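Local coordinates for uncharacterized protein Cgl0159 (Corynebacterium glutamicum, PDB 3FOK), which is of unknown function but belongs to a family of TIM-barrel proteins and assembles with other copies of itself, at residues 183-188 and 203-208. Residues are numbered along the deposited sequence; the frame is centred on the assembly and turned at random.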
loop_
_atom_site.group_PDB
_atom_site.type_symbol
_atom_site.label_atom_id
_atom_site.label_comp_id
_atom_site.label_asym_id
_atom_site.label_seq_id
_atom_site.Cartn_x
_atom_site.Cartn_y
_atom_site.Cartn_z
ATOM N N PRO A 183 24.915 -4.045 7.071
ATOM C CA PRO A 183 24.104 -4.171 8.281
ATOM C C PRO A 183 24.699 -3.489 9.506
ATOM O O PRO A 183 25.905 -3.254 9.584
ATOM C CB PRO A 183 24.014 -5.672 8.460
ATOM C CG PRO A 183 25.409 -6.086 8.107
ATOM C CD PRO A 183 25.726 -5.260 6.868
ATOM N N PHE A 184 23.826 -3.195 10.462
ATOM C CA PHE A 184 24.196 -2.546 11.712
ATOM C C PHE A 184 23.050 -2.709 12.692
ATOM O O PHE A 184 21.889 -2.806 12.292
ATOM C CB PHE A 184 24.374 -1.036 11.524
ATOM C CG PHE A 184 25.718 -0.618 11.023
ATOM C CD1 PHE A 184 26.855 -0.805 11.799
ATOM C CD2 PHE A 184 25.836 0.028 9.798
ATOM C CE1 PHE A 184 28.097 -0.347 11.362
ATOM C CE2 PHE A 184 27.068 0.489 9.351
ATOM C CZ PHE A 184 28.204 0.302 10.137
HETATM N N MSE A 185 23.383 -2.748 13.975
HETATM C CA MSE A 185 22.367 -2.783 15.008
HETATM C C MSE A 185 22.470 -1.319 15.409
HETATM O O MSE A 185 23.579 -0.811 15.574
HETATM C CB MSE A 185 22.778 -3.685 16.175
HETATM C CG MSE A 185 22.837 -5.175 15.844
HETATM SE SE MSE A 185 21.142 -5.978 15.354
HETATM C CE MSE A 185 21.181 -5.569 13.495
ATOM N N SER A 186 21.344 -0.628 15.524
ATOM C CA SER A 186 21.386 0.784 15.886
ATOM C C SER A 186 20.440 1.109 17.029
ATOM O O SER A 186 19.425 0.442 17.213
ATOM C CB SER A 186 21.038 1.648 14.672
ATOM O OG SER A 186 21.958 1.445 13.615
ATOM N N ASN A 187 20.779 2.137 17.798
ATOM C CA ASN A 187 19.945 2.549 18.917
ATOM C C ASN A 187 19.806 4.056 18.958
ATOM O O ASN A 187 20.649 4.786 18.431
ATOM C CB ASN A 187 20.543 2.095 20.253
ATOM C CG ASN A 187 20.809 0.607 20.304
ATOM O OD1 ASN A 187 21.882 0.142 19.922
ATOM N ND2 ASN A 187 19.827 -0.149 20.775
ATOM N N TRP A 188 18.731 4.519 19.580
ATOM C CA TRP A 188 18.517 5.943 19.737
ATOM C C TRP A 188 19.189 6.299 21.053
ATOM O O TRP A 188 18.859 5.725 22.097
ATOM C CB TRP A 188 17.025 6.276 19.818
ATOM C CG TRP A 188 16.331 6.310 18.495
ATOM C CD1 TRP A 188 15.482 5.372 17.991
ATOM C CD2 TRP A 188 16.431 7.337 17.505
ATOM N NE1 TRP A 188 15.041 5.753 16.747
ATOM C CE2 TRP A 188 15.608 6.958 16.424
ATOM C CE3 TRP A 188 17.133 8.547 17.427
ATOM C CZ2 TRP A 188 15.469 7.739 15.273
ATOM C CZ3 TRP A 188 16.996 9.330 16.281
ATOM C CH2 TRP A 188 16.165 8.921 15.221
ATOM N N ILE A 203 27.715 -9.239 14.818
ATOM C CA ILE A 203 27.396 -10.624 14.510
ATOM C C ILE A 203 25.888 -10.816 14.377
ATOM O O ILE A 203 25.417 -11.466 13.436
ATOM C CB ILE A 203 27.957 -11.563 15.596
ATOM C CG1 ILE A 203 29.481 -11.641 15.459
ATOM C CG2 ILE A 203 27.327 -12.953 15.486
ATOM C CD1 ILE A 203 30.168 -12.448 16.535
ATOM N N GLN A 204 25.129 -10.237 15.301
ATOM C CA GLN A 204 23.678 -10.363 15.261
ATOM C C GLN A 204 23.100 -9.714 14.002
ATOM O O GLN A 204 22.137 -10.216 13.424
ATOM C CB GLN A 204 23.049 -9.720 16.498
ATOM C CG GLN A 204 21.573 -10.045 16.659
ATOM C CD GLN A 204 20.930 -9.314 17.821
ATOM O OE1 GLN A 204 19.767 -9.557 18.152
ATOM N NE2 GLN A 204 21.681 -8.411 18.448
ATOM N N SER A 205 23.685 -8.596 13.582
ATOM C CA SER A 205 23.202 -7.895 12.399
ATOM C C SER A 205 23.452 -8.713 11.140
ATOM O O SER A 205 22.650 -8.689 10.207
ATOM C CB SER A 205 23.868 -6.515 12.270
ATOM O OG SER A 205 25.237 -6.616 11.940
ATOM N N VAL A 206 24.564 -9.437 11.114
ATOM C CA VAL A 206 24.894 -10.258 9.958
ATOM C C VAL A 206 23.927 -11.429 9.835
ATOM O O VAL A 206 23.456 -11.741 8.739
ATOM C CB VAL A 206 26.330 -10.798 10.054
ATOM C CG1 VAL A 206 26.605 -11.743 8.912
ATOM C CG2 VAL A 206 27.319 -9.645 10.019
ATOM N N ALA A 207 23.628 -12.072 10.960
ATOM C CA ALA A 207 22.709 -13.210 10.961
ATOM C C ALA A 207 21.336 -12.790 10.442
ATOM O O ALA A 207 20.648 -13.562 9.777
ATOM C CB ALA A 207 22.584 -13.785 12.362
ATOM N N ILE A 208 20.948 -11.554 10.738
ATOM C CA ILE A 208 19.665 -11.032 10.299
ATOM C C ILE A 208 19.695 -10.662 8.821
ATOM O O ILE A 208 18.841 -11.097 8.049
ATOM C CB ILE A 208 19.253 -9.791 11.133
ATOM C CG1 ILE A 208 18.965 -10.214 12.579
ATOM C CG2 ILE A 208 18.027 -9.125 10.514
ATOM C CD1 ILE A 208 18.749 -9.064 13.527
HETATM O O HOH W 1 27.156 -4.379 11.850
#
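Pro183 turns its ring onto the helical segment 203-208. Its CB lies 3.7 Å from Ser205 O, and the ring is loosely near Val206. A water bridges the strand's Pro183 O (2.8 Å) and the helix's Ser205 OG (2.9 Å), donating to both. Ser205 OG stands between its own N and carbonyl carbon (chi1 70°), and it also hydrogen-bonds Val202 O, three residues back. No direct hydrogen bond joins strand and helix. At Phe184 the chain comes closest, its CA 5.5 Å from Ser205 CA, but its side chain leaves the backbone away from the helix, and the ring packs against Leu197 and Pro224. Selenomethionine Met185 points back to the helix. Its chain bends at chi2 and chi3, and its CG lies 4.0 Å from Ser205 CB. Its SE passes 4.0 Å from Gln204 NE2, where the extended glutamine crosses it at about a right angle. Beyond Met185 the strand runs away from the helix. This is barrel-strand to outer-helix packing: helix 199-210 comes after strand 179-189 and the short antiparallel strand 192-195, Ile208 touches Ile151 of strand 144-151, Val206 touches strand 219-224, and Gln204 and Ile208 pack on Gly55 of a neighbouring subunit.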